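Local coordinates for GphF Dehydratase 1 (Archangium violaceum, PDB 6MBH), which serves as a dehydratase domain of the gephyronic acid polyketide synthase, captured here as an isomerase-inactive variant of an enzyme linked to olefin rearrangement, at residues D145-E150 with L172-R177; R177-H182 with V244-H249; D152-R157 with L213-E218; L166-H171 with V183-E188. All blocks are in the same frame, centred on the assembly; numbering follows the deposited sequence.

Interaction 1. Residues D145-E150 with L172-R177; sequences DGEAVE and LERRGR
E147 and A148 pair with R174 and E173 as a short antiparallel strand at the edge of the sheet in this double-hotdog dehydratase. The hydrogen-bonded pair is closed by E147 N to R174 O (2.9 Å) and R174 N to E147 O (2.8 Å), and V149 N extends the run to L172 O. The E173 side chain adds a link beyond the strand. With CG anti to the backbone N (chi1 -171°) and a bend at the next bond, its OE2 accepts G146 N at 2.9 Å in an almost straight bond, met on the anti side of the carboxylate. D145 OD1 lies 4.4 Å from that same E173 OE2, a like-charge approach that is probably softened by the salt bridge from D145 to R143. V149 and L172 lie side by side and point the same way, V149 CG2 against L172 CG at 3.9 Å, and L172 reaches on to helix 200-214. The E147 carboxylate is nearly parallel to the R174 guanidinium (11°), yet E147 OE1 stays 5.2 Å from R174 NE. R174 instead grips the turn: NE and NH2 both donate to G176 O, which lies in the guanidinium plane, while NH1 bonds to L213 O.

Interaction 2. Residues R177-H182 with V244-H249; sequences REAIGH and VHLRLH
V244 faces G181 in an antiparallel hydrogen-bonded pair, V244 N to G181 O and G181 N to V244 O. V244 CG1, in the crowded position between backbone N and carbonyl carbon (chi1 53°), rests 3.9 Å from the CA of G181, which has no beta carbon; one there would sit tight against V244 CG1. H245 projects to the other face, beside I180 and E178. Its NE2 donates to E178 OE1 at 3.2 Å; the acceptor lies in the ring plane, but the donor comes from above the carboxylate plane. I180 CD1 packs obliquely 3.8 Å from H245 CD2. L246 pairs with A179, its CG 3.9 Å from A179 CB, and both side chains lie on the face covered by helix 200-214, the long helix around which a hotdog sheet curls. R247 returns to the E178 side: NH2 at 2.7 Å from E178 OE2 and NE at 3.0 Å from that same oxygen form a salt bridge made of two weak hydrogen bonds, the planes 80° apart. Cutting E178 back to an alanine would probably leave the R247 guanidinium without this counter-charge and H245 NE2 without this acceptor. L248 N donates to R177 O at 2.9 Å. At H249, whose ring turns to D263, the backbone O comes 4.0 Å from R177 CD.

Interaction 3. Residues D152-R157 with L213-E218; sequences DAYYER and LIYAHE
The end of the long hotdog helix 200-214 meets the short helix 151-158 here, and the junction is carried by R157 and Y215. Two nitrogens at the end of the R157 guanidinium converge on one backbone oxygen: NH2 reaches Y215 O at 2.7 Å with an N-H...O angle of 155°, while NH1 adds a weak bond to Y215 O at 3.2 Å. The oxygen lies close to the guanidinium plane, but NH2 approaches from well above the carbonyl plane, away from the usual lone-pair directions. A bend near the end of the arginine chain (chi3 -70°) turns the planar group toward its acceptor. The carbonyl lies at the C-terminal end of helix 200-214, where the helix dipole would probably favour a positive group.

The guanidinium also runs along the base of the tyrosine, R157 NH2 standing 3.4 Å from Y215 CB, with the flat groups 79° apart, so the arginine is not stacked on the ring. One turn earlier, Y154 and Y215 approach edge against edge, CE1 of Y154 lying 4.3 Å from CD2 of Y215. Each phenol is held elsewhere: Y154 OH bonds to Q208 and Y215 OH to the backbone N of F224. The E218 carboxylate is likewise engaged apart from R157, in a salt bridge with R284 and a bond to H260. The contact thus joins helix 151-158 to the segment leaving helix 200-214, the central helix of the second hotdog in the double-hotdog fold, wrapped by its curved antiparallel sheet.

Interaction 4. Residues L166-H171 with V183-E188; sequences LRNIRH and VCLQGE
R170 lays one face of its guanidinium over C184 CB, NH2 lying 4.0 Å from that carbon, while Q186 CG comes to the edge of the same group, 3.5 Å from R170 NH2. A bend at the second torsion (chi2 -66°) folds the arginine chain across the neighbouring strand in this way, and the Q186 amide stands at 89° to the guanidinium plane, so the two are crossed and not stacked. A water bridges R170 and C184: R170 NE donates to it at 2.7 Å, and it donates to C184 O.

N168 meets the same strand through both its backbone and its amide. Its O accepts C184 N at 3.0 Å, nearly along the C=O axis, and its amide lies obliquely against L185, ND2 3.7 Å from CD2. The carboxamide oxygen OD1 lies 2.8 Å from water 2 and probably accepts from it, while ND2 donates to R165 O. A valine here would probably leave the R165 carbonyl without this donor and remove the amide that lies against L185 CD2. I169 and V183 form a non-hydrogen-bonded antiparallel pair, I169 CG1 against V183 CG2 at 4.2 Å. The two strands are the arms of the hairpin 169-175 and 178-184; from it I169 packs on Q208 and C209, and V183 on A205, all of helix 200-214, while V183 also touches V242 of strand 241-248.

Overall arrangement
Interactions 1, 4 and 2, in that order, join successive strands of an antiparallel arrangement, with the hairpin 169-184 as its common element. Interactions 1 and 2 have centres about 9 Å apart, share R177, and are joined by E173 N to I180 O at 2.9 Å. Farther along the hairpin, H182 O meets R170 N at 2.8 Å, linking interactions 2 and 4. R174 NH1 to L213 O, 3.1 Å, ties interaction 1 to interaction 3 (centres about 13 Å apart), and L213 packs on L246 and A179 of interaction 2, about 15 Å away between centres. Y155 OH, 2.8 Å from I169 O, connects interactions 3 and 4. I169, V183, A179 and L246 all pack against helix 200-214, so strand and helix-end contacts share one core.

Interaction 1. Residues D145-E150 with L172-R177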
# COMPACT_ATOMS: atom_id res chain seq x y z
N ASP A 145 15.25 -12.52 17.87
CA ASP A 145 15.99 -11.70 18.82
C ASP A 145 17.18 -11.06 18.10
O ASP A 145 18.04 -11.76 17.56
CB ASP A 145 16.42 -12.54 20.02
CG ASP A 145 15.20 -12.94 20.87
OD1 ASP A 145 14.42 -12.04 21.30
OD2 ASP A 145 14.99 -14.14 21.05
N GLY A 146 17.21 -9.74 18.07
CA GLY A 146 18.22 -9.03 17.31
C GLY A 146 18.47 -7.68 17.91
O GLY A 146 18.56 -7.53 19.13
N GLU A 147 18.67 -6.70 17.05
CA GLU A 147 19.01 -5.37 17.50
C GLU A 147 17.82 -4.49 17.20
O GLU A 147 17.26 -4.57 16.11
CB GLU A 147 20.27 -4.84 16.79
CG GLU A 147 21.42 -5.83 16.69
CD GLU A 147 21.45 -6.60 15.37
OE1 GLU A 147 21.53 -5.94 14.30
OE2 GLU A 147 21.39 -7.86 15.39
N ALA A 148 17.44 -3.66 18.18
CA ALA A 148 16.36 -2.72 17.97
C ALA A 148 16.83 -1.61 17.04
O ALA A 148 17.93 -1.06 17.21
CB ALA A 148 15.90 -2.12 19.29
N VAL A 149 16.01 -1.31 16.05
CA VAL A 149 16.26 -0.19 15.16
C VAL A 149 15.91 1.12 15.87
O VAL A 149 14.86 1.23 16.51
CB VAL A 149 15.45 -0.36 13.86
CG1 VAL A 149 15.68 0.91 12.98
CG2 VAL A 149 15.88 -1.67 13.14
N GLU A 150 16.79 2.11 15.78
CA GLU A 150 16.53 3.44 16.34
C GLU A 150 15.47 4.16 15.50
O GLU A 150 15.80 4.82 14.51
CB GLU A 150 17.82 4.26 16.39
CG GLU A 150 18.88 3.69 17.34
CD GLU A 150 20.05 4.68 17.63
OE1 GLU A 150 20.30 5.61 16.82
OE2 GLU A 150 20.71 4.53 18.69
N LEU A 172 10.91 -2.03 16.07
CA LEU A 172 11.42 -2.78 14.92
C LEU A 172 12.73 -3.41 15.34
O LEU A 172 13.62 -2.72 15.83
CB LEU A 172 11.60 -1.83 13.72
CG LEU A 172 12.17 -2.47 12.45
CD1 LEU A 172 11.22 -3.61 11.94
CD2 LEU A 172 12.28 -1.44 11.31
N GLU A 173 12.80 -4.73 15.23
CA GLU A 173 13.99 -5.51 15.64
C GLU A 173 14.58 -6.21 14.42
O GLU A 173 13.85 -6.88 13.75
CB GLU A 173 13.56 -6.50 16.72
CG GLU A 173 14.74 -7.18 17.36
CD GLU A 173 14.73 -7.16 18.87
OE1 GLU A 173 14.27 -6.17 19.44
OE2 GLU A 173 15.19 -8.12 19.45
N ARG A 174 15.88 -6.06 14.19
CA ARG A 174 16.46 -6.67 12.97
C ARG A 174 17.58 -7.66 13.30
O ARG A 174 18.22 -7.52 14.30
CB ARG A 174 16.97 -5.61 11.98
CG ARG A 174 18.44 -5.25 12.08
CD ARG A 174 18.89 -4.18 11.09
NE ARG A 174 19.26 -4.74 9.80
CZ ARG A 174 19.50 -4.07 8.67
NH1 ARG A 174 19.46 -2.75 8.63
NH2 ARG A 174 19.78 -4.75 7.58
N ARG A 175 17.71 -8.65 12.44
CA ARG A 175 18.82 -9.61 12.51
C ARG A 175 19.24 -9.81 11.06
O ARG A 175 18.54 -10.48 10.36
CB ARG A 175 18.39 -10.92 13.17
CG ARG A 175 19.51 -11.94 13.25
CD ARG A 175 18.89 -13.10 13.96
NE ARG A 175 19.81 -14.17 14.22
CZ ARG A 175 19.41 -15.42 14.38
NH1 ARG A 175 18.12 -15.68 14.46
NH2 ARG A 175 20.30 -16.40 14.40
N GLY A 176 20.30 -9.14 10.64
CA GLY A 176 20.71 -9.21 9.24
C GLY A 176 19.68 -8.53 8.35
O GLY A 176 19.33 -7.41 8.63
N ARG A 177 19.19 -9.24 7.35
CA ARG A 177 18.20 -8.63 6.44
C ARG A 177 16.77 -9.02 6.83
O ARG A 177 15.89 -8.76 6.05
CB ARG A 177 18.53 -9.00 5.00
CG ARG A 177 19.78 -8.28 4.51
CD ARG A 177 19.99 -8.45 3.04
NE ARG A 177 20.64 -9.72 2.85
CZ ARG A 177 21.95 -9.86 2.70
NH1 ARG A 177 22.73 -8.80 2.60
NH2 ARG A 177 22.47 -11.06 2.64
O HOH W 1 12.67 -0.30 17.62

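Interaction 2. Residues R177-H182 with V244-H249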
# COMPACT_ATOMS: atom_id res chain seq x y z
N ARG A 177 19.19 -9.24 7.35
CA ARG A 177 18.20 -8.63 6.44
C ARG A 177 16.77 -9.02 6.83
O ARG A 177 15.89 -8.76 6.05
CB ARG A 177 18.53 -9.00 5.00
CG ARG A 177 19.78 -8.28 4.51
CD ARG A 177 19.99 -8.45 3.04
NE ARG A 177 20.64 -9.72 2.85
CZ ARG A 177 21.95 -9.86 2.70
NH1 ARG A 177 22.73 -8.80 2.60
NH2 ARG A 177 22.47 -11.06 2.64
N GLU A 178 16.60 -9.63 8.01
CA GLU A 178 15.24 -9.97 8.45
C GLU A 178 14.88 -9.08 9.63
O GLU A 178 15.76 -8.66 10.37
CB GLU A 178 15.13 -11.44 8.89
CG GLU A 178 15.09 -12.38 7.76
CD GLU A 178 14.86 -13.83 8.20
OE1 GLU A 178 14.22 -14.08 9.28
OE2 GLU A 178 15.35 -14.70 7.44
N ALA A 179 13.59 -8.87 9.83
CA ALA A 179 13.17 -8.03 10.95
C ALA A 179 11.74 -8.36 11.33
O ALA A 179 10.96 -8.92 10.54
CB ALA A 179 13.28 -6.52 10.60
N ILE A 180 11.39 -7.98 12.56
CA ILE A 180 10.01 -8.01 13.02
C ILE A 180 9.65 -6.63 13.52
O ILE A 180 10.35 -6.07 14.37
CB ILE A 180 9.82 -9.03 14.16
CG1 ILE A 180 10.29 -10.43 13.77
CG2 ILE A 180 8.34 -9.01 14.54
CD1 ILE A 180 9.21 -11.29 13.31
N GLY A 181 8.55 -6.08 13.01
CA GLY A 181 8.05 -4.78 13.41
C GLY A 181 6.71 -4.93 14.12
O GLY A 181 6.01 -5.95 13.98
N HIS A 182 6.36 -3.94 14.94
CA HIS A 182 5.04 -3.85 15.56
C HIS A 182 4.46 -2.54 15.06
O HIS A 182 5.11 -1.50 15.17
CB HIS A 182 5.20 -3.80 17.08
CG HIS A 182 3.91 -3.61 17.81
ND1 HIS A 182 3.85 -3.15 19.11
CD2 HIS A 182 2.63 -3.84 17.43
CE1 HIS A 182 2.57 -3.06 19.48
NE2 HIS A 182 1.82 -3.51 18.49
N VAL A 244 4.73 -7.59 12.03
CA VAL A 244 5.10 -7.89 10.65
C VAL A 244 6.49 -8.50 10.61
O VAL A 244 7.43 -8.01 11.24
CB VAL A 244 5.01 -6.63 9.76
CG1 VAL A 244 5.79 -5.46 10.34
CG2 VAL A 244 5.49 -6.94 8.34
N HIS A 245 6.63 -9.58 9.85
CA HIS A 245 7.92 -10.22 9.63
C HIS A 245 8.33 -9.84 8.22
O HIS A 245 7.54 -9.98 7.27
CB HIS A 245 7.81 -11.75 9.72
CG HIS A 245 9.11 -12.45 9.47
ND1 HIS A 245 9.19 -13.70 8.89
CD2 HIS A 245 10.38 -12.11 9.82
CE1 HIS A 245 10.47 -14.07 8.84
NE2 HIS A 245 11.21 -13.12 9.39
N LEU A 246 9.53 -9.32 8.06
CA LEU A 246 9.93 -8.90 6.72
C LEU A 246 11.33 -9.40 6.39
O LEU A 246 12.08 -9.58 7.26
CB LEU A 246 9.90 -7.37 6.63
CG LEU A 246 10.62 -6.65 7.74
CD1 LEU A 246 11.34 -5.43 7.23
CD2 LEU A 246 9.65 -6.27 8.85
N ARG A 247 11.59 -9.55 5.11
CA ARG A 247 12.91 -10.02 4.68
C ARG A 247 13.32 -9.24 3.45
O ARG A 247 12.58 -9.22 2.44
CB ARG A 247 12.90 -11.53 4.39
CG ARG A 247 14.21 -12.04 3.89
CD ARG A 247 14.10 -13.50 3.54
NE ARG A 247 14.06 -14.33 4.76
CZ ARG A 247 12.96 -14.89 5.29
NH1 ARG A 247 11.76 -14.74 4.73
NH2 ARG A 247 13.08 -15.61 6.39
N LEU A 248 14.46 -8.56 3.55
CA LEU A 248 15.01 -7.81 2.42
C LEU A 248 15.90 -8.75 1.61
O LEU A 248 16.73 -9.47 2.18
CB LEU A 248 15.80 -6.59 2.89
CG LEU A 248 16.46 -5.67 1.86
CD1 LEU A 248 15.34 -4.88 1.16
CD2 LEU A 248 17.39 -4.76 2.63
N HIS A 249 15.67 -8.81 0.29
CA HIS A 249 16.49 -9.71 -0.52
C HIS A 249 17.92 -9.17 -0.58
O HIS A 249 18.13 -7.98 -0.46
CB HIS A 249 15.94 -9.83 -1.94
CG HIS A 249 14.65 -10.57 -2.03
ND1 HIS A 249 14.19 -11.09 -3.23
CD2 HIS A 249 13.71 -10.86 -1.10
CE1 HIS A 249 13.02 -11.67 -3.02
NE2 HIS A 249 12.71 -11.55 -1.73

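Interaction 3. Residues D152-R157 with L213-E218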
# COMPACT_ATOMS: atom_id res chain seq x y z
N ASP A 152 13.45 6.77 16.26
CA ASP A 152 13.36 8.23 16.31
C ASP A 152 14.22 8.85 15.23
O ASP A 152 13.79 9.78 14.53
CB ASP A 152 13.77 8.75 17.69
CG ASP A 152 12.73 8.43 18.74
OD1 ASP A 152 13.08 8.42 19.94
OD2 ASP A 152 11.57 8.15 18.36
N ALA A 153 15.43 8.32 15.04
CA ALA A 153 16.32 8.88 14.02
C ALA A 153 15.79 8.59 12.62
O ALA A 153 15.87 9.45 11.72
CB ALA A 153 17.71 8.29 14.20
N TYR A 154 15.18 7.40 12.44
CA TYR A 154 14.51 7.10 11.18
C TYR A 154 13.38 8.12 10.90
O TYR A 154 13.31 8.72 9.83
CB TYR A 154 14.02 5.64 11.19
CG TYR A 154 13.05 5.36 10.06
CD1 TYR A 154 13.52 5.04 8.78
CD2 TYR A 154 11.65 5.46 10.27
CE1 TYR A 154 12.64 4.83 7.71
CE2 TYR A 154 10.78 5.22 9.20
CZ TYR A 154 11.30 4.91 7.95
OH TYR A 154 10.38 4.76 6.90
N TYR A 155 12.51 8.37 11.89
CA TYR A 155 11.38 9.28 11.66
C TYR A 155 11.86 10.69 11.38
O TYR A 155 11.26 11.42 10.57
CB TYR A 155 10.47 9.34 12.88
CG TYR A 155 9.58 8.10 12.99
CD1 TYR A 155 8.96 7.58 11.88
CD2 TYR A 155 9.37 7.48 14.24
CE1 TYR A 155 8.15 6.42 11.96
CE2 TYR A 155 8.55 6.35 14.34
CZ TYR A 155 7.93 5.86 13.21
OH TYR A 155 7.10 4.74 13.37
N GLU A 156 12.94 11.09 12.06
CA GLU A 156 13.49 12.43 11.82
C GLU A 156 13.96 12.56 10.37
O GLU A 156 13.66 13.56 9.73
CB GLU A 156 14.62 12.74 12.79
CG GLU A 156 15.32 14.09 12.63
CD GLU A 156 14.38 15.36 12.74
OE1 GLU A 156 13.29 15.30 13.38
OE2 GLU A 156 14.76 16.44 12.17
N ARG A 157 14.64 11.55 9.83
CA ARG A 157 15.06 11.61 8.42
C ARG A 157 13.87 11.62 7.48
O ARG A 157 13.85 12.36 6.48
CB ARG A 157 15.98 10.43 8.09
CG ARG A 157 17.31 10.57 8.80
CD ARG A 157 18.35 9.67 8.17
NE ARG A 157 18.10 8.29 8.42
CZ ARG A 157 18.58 7.29 7.68
NH1 ARG A 157 19.33 7.56 6.60
NH2 ARG A 157 18.29 6.04 8.03
N LEU A 213 15.19 -0.71 7.33
CA LEU A 213 16.38 -1.58 7.17
C LEU A 213 17.29 -1.01 6.07
O LEU A 213 18.54 -0.99 6.22
CB LEU A 213 15.97 -2.99 6.79
CG LEU A 213 15.83 -4.05 7.89
CD1 LEU A 213 15.20 -3.56 9.18
CD2 LEU A 213 15.07 -5.24 7.23
N ILE A 214 16.69 -0.61 4.96
CA ILE A 214 17.48 -0.12 3.80
C ILE A 214 18.26 1.13 4.15
O ILE A 214 19.43 1.19 3.84
CB ILE A 214 16.58 0.17 2.59
CG1 ILE A 214 15.96 -1.10 2.02
CG2 ILE A 214 17.34 0.95 1.54
CD1 ILE A 214 14.83 -0.85 1.08
N TYR A 215 17.63 2.08 4.83
CA TYR A 215 18.25 3.40 5.14
C TYR A 215 19.31 3.34 6.26
O TYR A 215 19.88 4.38 6.58
CB TYR A 215 17.19 4.49 5.27
CG TYR A 215 16.35 4.74 4.04
CD1 TYR A 215 16.91 4.70 2.78
CD2 TYR A 215 15.01 5.03 4.13
CE1 TYR A 215 16.16 4.93 1.65
CE2 TYR A 215 14.24 5.27 3.01
CZ TYR A 215 14.81 5.23 1.75
OH TYR A 215 14.06 5.44 0.65
N ALA A 216 19.53 2.19 6.88
CA ALA A 216 20.64 2.07 7.83
C ALA A 216 21.95 2.10 7.04
O ALA A 216 22.97 2.45 7.64
CB ALA A 216 20.52 0.79 8.61
N HIS A 217 21.93 1.74 5.76
CA HIS A 217 23.18 1.67 5.02
C HIS A 217 23.23 2.53 3.78
O HIS A 217 24.32 2.65 3.19
CB HIS A 217 23.52 0.23 4.61
CG HIS A 217 23.53 -0.74 5.75
ND1 HIS A 217 22.48 -1.61 6.00
CD2 HIS A 217 24.45 -0.98 6.72
CE1 HIS A 217 22.75 -2.33 7.07
NE2 HIS A 217 23.94 -1.97 7.52
N GLU A 218 22.12 3.14 3.34
CA GLU A 218 22.22 4.05 2.19
C GLU A 218 21.29 5.24 2.41
O GLU A 218 20.48 5.24 3.33
CB GLU A 218 21.92 3.33 0.87
CG GLU A 218 20.66 2.45 0.77
CD GLU A 218 20.64 1.67 -0.57
OE1 GLU A 218 20.65 2.36 -1.64
OE2 GLU A 218 20.69 0.40 -0.53

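Interaction 4. Residues L166-H171 with V183-E188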
# COMPACT_ATOMS: atom_id res chain seq x y z
N LEU A 166 1.49 9.09 9.59
CA LEU A 166 2.15 7.96 8.97
C LEU A 166 3.47 7.65 9.67
O LEU A 166 4.51 7.47 9.00
CB LEU A 166 2.36 8.25 7.47
CG LEU A 166 1.05 8.54 6.72
CD1 LEU A 166 1.22 8.96 5.24
CD2 LEU A 166 0.13 7.24 6.79
N ARG A 167 3.43 7.62 11.03
CA ARG A 167 4.54 7.21 11.88
C ARG A 167 4.01 6.12 12.83
O ARG A 167 3.86 6.36 14.04
CB ARG A 167 5.10 8.41 12.65
CG ARG A 167 5.79 9.39 11.67
CD ARG A 167 6.36 10.63 12.43
NE ARG A 167 6.63 11.67 11.42
CZ ARG A 167 6.49 12.99 11.60
NH1 ARG A 167 6.15 13.49 12.79
NH2 ARG A 167 6.74 13.83 10.59
N ASN A 168 3.72 4.94 12.26
CA ASN A 168 2.94 3.94 13.01
C ASN A 168 3.76 2.73 13.42
O ASN A 168 3.16 1.76 13.90
CB ASN A 168 1.72 3.52 12.17
CG ASN A 168 0.84 4.73 11.88
OD1 ASN A 168 0.44 5.45 12.80
ND2 ASN A 168 0.55 4.98 10.61
N ILE A 169 5.09 2.77 13.27
CA ILE A 169 5.95 1.67 13.73
C ILE A 169 6.27 1.94 15.18
O ILE A 169 6.83 3.00 15.52
CB ILE A 169 7.23 1.56 12.89
CG1 ILE A 169 6.91 1.54 11.38
CG2 ILE A 169 8.07 0.30 13.32
CD1 ILE A 169 8.21 1.75 10.57
N ARG A 170 5.90 1.00 16.05
CA ARG A 170 6.19 1.12 17.47
C ARG A 170 7.52 0.54 17.86
O ARG A 170 8.12 0.98 18.86
CB ARG A 170 5.08 0.41 18.27
CG ARG A 170 3.72 1.03 17.98
CD ARG A 170 3.67 2.50 18.52
NE ARG A 170 2.32 3.03 18.38
CZ ARG A 170 1.44 3.10 19.38
NH1 ARG A 170 1.78 2.73 20.62
NH2 ARG A 170 0.23 3.56 19.12
N HIS A 171 7.95 -0.51 17.16
CA HIS A 171 9.19 -1.18 17.52
C HIS A 171 9.60 -1.94 16.27
O HIS A 171 8.73 -2.41 15.51
CB HIS A 171 9.00 -2.13 18.70
CG HIS A 171 10.28 -2.72 19.21
ND1 HIS A 171 10.73 -3.97 18.84
CD2 HIS A 171 11.20 -2.24 20.08
CE1 HIS A 171 11.87 -4.23 19.45
NE2 HIS A 171 12.18 -3.20 20.21
N VAL A 183 3.34 -2.62 14.35
CA VAL A 183 2.70 -1.48 13.70
C VAL A 183 1.32 -1.31 14.33
O VAL A 183 0.59 -2.29 14.49
CB VAL A 183 2.60 -1.75 12.19
CG1 VAL A 183 1.60 -0.78 11.58
CG2 VAL A 183 4.03 -1.57 11.57
N CYS A 184 0.98 -0.09 14.77
CA CYS A 184 -0.33 0.16 15.38
C CYS A 184 -0.89 1.49 14.86
O CYS A 184 -0.18 2.51 14.92
CB CYS A 184 -0.20 0.23 16.89
SG CYS A 184 -1.77 0.20 17.81
N LEU A 185 -2.14 1.51 14.37
CA LEU A 185 -2.79 2.77 14.07
C LEU A 185 -3.43 3.38 15.31
O LEU A 185 -3.95 2.70 16.19
CB LEU A 185 -3.88 2.59 13.01
CG LEU A 185 -3.40 1.90 11.73
CD1 LEU A 185 -4.68 1.67 10.90
CD2 LEU A 185 -2.40 2.78 10.96
N GLN A 186 -3.49 4.71 15.32
CA GLN A 186 -4.28 5.39 16.32
C GLN A 186 -5.05 6.50 15.60
O GLN A 186 -5.00 6.60 14.38
CB GLN A 186 -3.41 5.94 17.48
CG GLN A 186 -3.00 4.90 18.59
CD GLN A 186 -2.62 5.62 19.89
OE1 GLN A 186 -2.31 6.81 19.86
NE2 GLN A 186 -2.68 4.93 21.02
N GLY A 187 -5.77 7.30 16.37
CA GLY A 187 -6.48 8.46 15.85
C GLY A 187 -7.51 8.10 14.78
O GLY A 187 -8.22 7.09 14.84
N GLU A 188 -7.60 8.99 13.79
CA GLU A 188 -8.60 8.85 12.76
C GLU A 188 -8.38 7.57 11.96
O GLU A 188 -9.34 6.90 11.59
CB GLU A 188 -8.57 10.07 11.87
CG GLU A 188 -9.55 10.06 10.77
CD GLU A 188 -9.61 11.42 10.07
OE1 GLU A 188 -10.38 11.56 9.08
OE2 GLU A 188 -8.89 12.36 10.51
O HOH W 2 -1.98 6.16 14.11
O HOH W 3 1.14 4.40 16.32